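Local structure of single-stranded DNA-binding protein (Thermus aquaticus, 2FXQ) at residues G4-F9 against G80-R85; I132-L137 against G194-G199. The protein binds single-stranded DNA and probably recruits partner proteins to it during replication, recombination and repair, working as a homodimer whose chains each carry two OB folds. All blocks are in the same frame, centred on the assembly; numbering follows the deposited sequence.

How the contacts relate
From the N terminus, strand 5-14 opens the first OB fold, and contact 1 brings strand 75-84 back against it, closing a loop of 70 residues rich in strand. The chain then enters the second OB fold, where contact 2 repeats the scheme: strand 129-137 is met by strand 194-207 after 56 residues. The two closures follow in series, neither nested nor crossed. What ties them is the pairing of their first strands, antiparallel neighbours, with Ile132 N 2.8 Å from Gln7 O and Met134 N 2.9 Å from Leu5 O, both probable hydrogen bonds. The two OB folds of one chain are thus joined through their first strands, and both contacts also touch the second subunit.

Contact 1. Residues G4-F9 against G80-R85; sequences GLNQVF and GRLEYR
Asn6 grips the backbone of Leu82 with both ends of its carboxamide, a compact example of a side-chain amide standing in for main-chain groups. Its OD1 accepts the N-H of Leu82 at 2.7 Å, nearly straight at the hydrogen, while ND2 donates an N-H to Leu82 O at 2.9 Å. The second bond lies in the plane of both groups, on a lone pair of Leu82 O; in the first, the donor is tilted from the carbonyl plane. With CG anti to the backbone N (chi1 170°), the amide reaches across to this residue, and the paired bonds fix its rotation. Beside it, Val8 and Gly80 form an antiparallel hydrogen-bonded pair, Val8 N to Gly80 O at 2.9 Å and Gly80 N to Val8 O at 3.0 Å. The strands diverge beyond this bridge, their axes 113° apart, and there the Asn6 amide takes over from main-chain pairing. Over the same region Val8 CG2 meets Leu82 CG at 3.6 Å, the two side chains crossing at about a right angle, and Arg81 CB rests on Asn6 O at 3.4 Å. Further out, Arg81 turns its guanidinium away to a salt bridge with Glu102. The contact joins strands 5-14 and 75-84 of the first OB fold: strand 97-101 packs on Val8 and Leu82, while strand 129-137 and His172 of strand 171-179, from the second OB fold, cover Asn6.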
loop_
_atom_site.group_PDB
_atom_site.type_symbol
_atom_site.label_atom_id
_atom_site.label_comp_id
_atom_site.label_asym_id
_atom_site.label_seq_id
_atom_site.Cartn_x
_atom_site.Cartn_y
_atom_site.Cartn_z
ATOM N N GLY A 4 15.796 7.248 -0.605
ATOM C CA GLY A 4 14.486 7.850 -0.447
ATOM C C GLY A 4 13.348 7.028 -1.056
ATOM O O GLY A 4 13.570 6.210 -1.965
ATOM N N LEU A 5 12.108 7.231 -0.570
ATOM C CA LEU A 5 10.959 6.612 -1.229
ATOM C C LEU A 5 9.893 7.647 -1.279
ATOM O O LEU A 5 9.742 8.426 -0.309
ATOM C CB LEU A 5 10.391 5.435 -0.372
ATOM C CG LEU A 5 11.119 4.119 -0.392
ATOM C CD1 LEU A 5 10.399 3.223 0.641
ATOM C CD2 LEU A 5 11.119 3.521 -1.821
ATOM N N ASN A 6 9.103 7.615 -2.354
ATOM C CA ASN A 6 8.004 8.537 -2.492
ATOM C C ASN A 6 6.967 7.822 -3.371
ATOM O O ASN A 6 7.087 7.780 -4.595
ATOM C CB ASN A 6 8.543 9.860 -3.086
ATOM C CG ASN A 6 7.441 10.852 -3.514
ATOM O OD1 ASN A 6 6.215 10.656 -3.313
ATOM N ND2 ASN A 6 7.908 11.967 -4.130
ATOM N N GLN A 7 5.985 7.186 -2.727
ATOM C CA GLN A 7 5.025 6.325 -3.437
ATOM C C GLN A 7 3.653 6.624 -2.976
ATOM O O GLN A 7 3.435 6.757 -1.788
ATOM C CB GLN A 7 5.294 4.815 -3.108
ATOM C CG GLN A 7 6.789 4.448 -3.438
ATOM C CD GLN A 7 7.135 2.981 -3.056
ATOM O OE1 GLN A 7 6.661 2.495 -2.035
ATOM N NE2 GLN A 7 7.919 2.286 -3.889
ATOM N N VAL A 8 2.707 6.692 -3.915
ATOM C CA VAL A 8 1.319 7.002 -3.612
ATOM C C VAL A 8 0.451 5.959 -4.335
ATOM O O VAL A 8 0.755 5.593 -5.501
ATOM C CB VAL A 8 0.918 8.411 -4.228
ATOM C CG1 VAL A 8 -0.587 8.713 -3.942
ATOM C CG2 VAL A 8 1.878 9.503 -3.737
ATOM N N PHE A 9 -0.610 5.476 -3.661
ATOM C CA PHE A 9 -1.565 4.503 -4.236
ATOM C C PHE A 9 -2.907 5.048 -3.912
ATOM O O PHE A 9 -3.166 5.409 -2.741
ATOM C CB PHE A 9 -1.403 3.112 -3.533
ATOM C CG PHE A 9 0.025 2.637 -3.470
ATOM C CD1 PHE A 9 0.513 1.741 -4.410
ATOM C CD2 PHE A 9 0.919 3.125 -2.478
ATOM C CE1 PHE A 9 1.890 1.356 -4.412
ATOM C CE2 PHE A 9 2.287 2.697 -2.469
ATOM C CZ PHE A 9 2.752 1.843 -3.425
ATOM N N GLY A 80 1.777 6.475 -8.143
ATOM C CA GLY A 80 2.623 7.577 -8.566
ATOM C C GLY A 80 3.474 8.055 -7.423
ATOM O O GLY A 80 3.821 7.269 -6.525
ATOM N N ARG A 81 3.805 9.332 -7.480
ATOM C CA ARG A 81 4.683 9.950 -6.488
ATOM C C ARG A 81 4.130 11.355 -6.194
ATOM O O ARG A 81 3.437 11.955 -7.017
ATOM C CB ARG A 81 6.154 9.947 -6.981
ATOM C CG ARG A 81 6.409 10.749 -8.269
ATOM C CD ARG A 81 7.884 10.669 -8.722
ATOM N NE ARG A 81 8.197 11.642 -9.770
ATOM C CZ ARG A 81 7.982 11.474 -11.082
ATOM N NH1 ARG A 81 7.419 10.363 -11.540
ATOM N NH2 ARG A 81 8.308 12.444 -11.934
ATOM N N LEU A 82 4.485 11.913 -5.042
ATOM C CA LEU A 82 4.135 13.283 -4.720
ATOM C C LEU A 82 5.091 14.269 -5.315
ATOM O O LEU A 82 6.306 14.069 -5.288
ATOM C CB LEU A 82 4.116 13.506 -3.217
ATOM C CG LEU A 82 3.059 12.681 -2.566
ATOM C CD1 LEU A 82 3.279 12.871 -1.074
ATOM C CD2 LEU A 82 1.635 13.153 -2.946
ATOM N N GLU A 83 4.530 15.362 -5.825
ATOM C CA GLU A 83 5.358 16.464 -6.356
ATOM C C GLU A 83 4.650 17.825 -6.209
ATOM O O GLU A 83 3.486 17.897 -5.841
ATOM C CB GLU A 83 5.676 16.175 -7.817
ATOM C CG GLU A 83 4.607 16.635 -8.783
ATOM C CD GLU A 83 4.902 16.319 -10.246
ATOM O OE1 GLU A 83 3.962 16.505 -11.057
ATOM O OE2 GLU A 83 6.038 15.877 -10.583
ATOM N N TYR A 84 5.357 18.899 -6.529
ATOM C CA TYR A 84 4.736 20.224 -6.616
ATOM C C TYR A 84 4.368 20.651 -8.032
ATOM O O TYR A 84 5.050 20.301 -8.996
ATOM C CB TYR A 84 5.620 21.263 -5.955
ATOM C CG TYR A 84 5.773 21.019 -4.488
ATOM C CD1 TYR A 84 6.831 20.254 -4.004
ATOM C CD2 TYR A 84 4.860 21.550 -3.573
ATOM C CE1 TYR A 84 6.986 20.026 -2.648
ATOM C CE2 TYR A 84 5.004 21.325 -2.204
ATOM C CZ TYR A 84 6.069 20.558 -1.752
ATOM O OH TYR A 84 6.223 20.319 -0.412
ATOM N N ARG A 85 3.264 21.396 -8.127
ATOM C CA ARG A 85 2.781 22.089 -9.351
ATOM C C ARG A 85 1.456 21.543 -9.877
ATOM O O ARG A 85 0.677 22.267 -10.506
ATOM C CB ARG A 85 3.835 22.169 -10.473
#

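Contact 2. Residues I132-L137 against G194-G199; sequences ILMGNL and GLLVIG
Met134 and Leu196 meet obliquely on one face of the antiparallel pair, the methionine's terminal methyl doing the touching. Its CG stands anti to the backbone N (chi1 -166°), and a bend at chi3 (-93°) swings CE over the leucine, 3.5 Å from Leu196 CD1. On that same face Ile132 runs alongside both neighbours on the partner strand, pointing the same way: its CG2 lies 4.0 Å from Leu196 CD1 and its CG1 4.1 Å from Ile198 CD1. The opposite face carries Leu133 beside Val197, in contact from Leu133 CB to Val197 CB at 4.2 Å; from the end of its strand Leu137 brings CD2 to Leu195 CD2 on that face. Four backbone hydrogen bonds hold the strands in register, from Val197 N to Leu133 O at 2.8 Å to the pair linking Gly135 and Leu195. At the end of the pairing the amide of Asn136 lies beside Gly194, and its ND2 hydrogen-bonds to Gly192 O. An alanine in place of Met134 would probably open a gap over Leu196, leaving that side chain without its CE partner and freer to turn. Leu157 of strand 151-160 and Val176 of strand 171-179 back the Leu133 face, as expected of an OB-fold interior, whereas Phe77 and Asp105 of the second subunit pack on Leu196 and Met134. The chemistry thus divides: polar main-chain groups pair between the strands, while one apolar face turns to the core of the second OB fold and the other, largely apolar, meets strand 5-14 and the second subunit.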
loop_
_atom_site.group_PDB
_atom_site.type_symbol
_atom_site.label_atom_id
_atom_site.label_comp_id
_atom_site.label_asym_id
_atom_site.label_seq_id
_atom_site.Cartn_x
_atom_site.Cartn_y
_atom_site.Cartn_z
ATOM N N ILE A 132 3.703 6.124 0.934
ATOM C CA ILE A 132 4.885 5.592 1.624
ATOM C C ILE A 132 6.003 6.599 1.331
ATOM O O ILE A 132 6.313 6.875 0.150
ATOM C CB ILE A 132 5.247 4.212 1.134
ATOM C CG1 ILE A 132 4.080 3.243 1.433
ATOM C CG2 ILE A 132 6.557 3.720 1.891
ATOM C CD1 ILE A 132 4.362 1.734 0.894
ATOM N N LEU A 133 6.618 7.154 2.395
ATOM C CA LEU A 133 7.731 8.062 2.181
ATOM C C LEU A 133 8.891 7.552 3.018
ATOM O O LEU A 133 8.694 7.070 4.139
ATOM C CB LEU A 133 7.423 9.499 2.710
ATOM C CG LEU A 133 6.188 10.221 2.141
ATOM C CD1 LEU A 133 5.926 11.603 2.807
ATOM C CD2 LEU A 133 6.335 10.367 0.606
ATOM N N MET A 134 10.107 7.736 2.528
ATOM C CA MET A 134 11.244 7.529 3.427
ATOM C C MET A 134 12.204 8.650 3.122
ATOM O O MET A 134 12.551 8.898 1.922
ATOM C CB MET A 134 11.940 6.201 3.158
ATOM C CG MET A 134 12.943 5.825 4.399
ATOM S SD MET A 134 13.538 4.191 4.141
ATOM C CE MET A 134 12.444 3.189 5.014
ATOM N N GLY A 135 12.680 9.315 4.175
ATOM C CA GLY A 135 13.591 10.452 3.941
ATOM C C GLY A 135 14.237 10.889 5.259
ATOM O O GLY A 135 14.417 10.053 6.148
ATOM N N ASN A 136 14.618 12.149 5.365
ATOM C CA ASN A 136 15.322 12.645 6.595
ATOM C C ASN A 136 14.683 13.920 6.997
ATOM O O ASN A 136 14.311 14.724 6.128
ATOM C CB ASN A 136 16.796 12.895 6.331
ATOM C CG ASN A 136 17.547 11.564 6.067
ATOM O OD1 ASN A 136 17.582 11.073 4.938
ATOM N ND2 ASN A 136 18.069 10.971 7.121
ATOM N N LEU A 137 14.503 14.107 8.304
ATOM C CA LEU A 137 13.855 15.352 8.778
ATOM C C LEU A 137 14.688 16.602 8.404
ATOM O O LEU A 137 15.905 16.615 8.548
ATOM C CB LEU A 137 13.623 15.274 10.288
ATOM C CG LEU A 137 12.536 14.335 10.834
ATOM C CD1 LEU A 137 12.411 14.732 12.292
ATOM C CD2 LEU A 137 11.196 14.580 10.128
ATOM N N GLY A 194 16.490 9.855 9.961
ATOM C CA GLY A 194 15.774 9.125 8.934
ATOM C C GLY A 194 14.390 8.750 9.491
ATOM O O GLY A 194 14.174 8.559 10.717
ATOM N N LEU A 195 13.432 8.695 8.576
ATOM C CA LEU A 195 12.065 8.401 8.931
ATOM C C LEU A 195 11.385 7.670 7.782
ATOM O O LEU A 195 11.412 8.139 6.633
ATOM C CB LEU A 195 11.330 9.708 9.220
ATOM C CG LEU A 195 9.925 9.568 9.812
ATOM C CD1 LEU A 195 9.985 8.811 11.168
ATOM C CD2 LEU A 195 9.258 10.971 9.946
ATOM N N LEU A 196 10.682 6.568 8.116
ATOM C CA LEU A 196 9.736 5.920 7.181
ATOM C C LEU A 196 8.303 6.301 7.570
ATOM O O LEU A 196 7.941 6.197 8.752
ATOM C CB LEU A 196 9.915 4.392 7.324
ATOM C CG LEU A 196 8.854 3.495 6.594
ATOM C CD1 LEU A 196 8.975 3.700 5.064
ATOM C CD2 LEU A 196 9.098 2.024 6.914
ATOM N N VAL A 197 7.501 6.787 6.618
ATOM C CA VAL A 197 6.133 7.169 6.954
ATOM C C VAL A 197 5.204 6.287 6.127
ATOM O O VAL A 197 5.407 6.182 4.916
ATOM C CB VAL A 197 5.904 8.529 6.470
ATOM C CG1 VAL A 197 4.429 9.055 6.738
ATOM C CG2 VAL A 197 6.971 9.538 7.130
ATOM N N ILE A 198 4.171 5.727 6.761
ATOM C CA ILE A 198 3.100 5.097 6.015
ATOM C C ILE A 198 1.905 6.004 6.335
ATOM O O ILE A 198 1.604 6.206 7.504
ATOM C CB ILE A 198 2.809 3.604 6.436
ATOM C CG1 ILE A 198 4.088 2.711 6.616
ATOM C CG2 ILE A 198 1.672 2.985 5.509
ATOM C CD1 ILE A 198 4.850 2.338 5.373
ATOM N N GLY A 199 1.275 6.585 5.330
ATOM C CA GLY A 199 0.211 7.509 5.667
ATOM C C GLY A 199 -0.809 7.597 4.554
ATOM O O GLY A 199 -0.945 6.681 3.776
#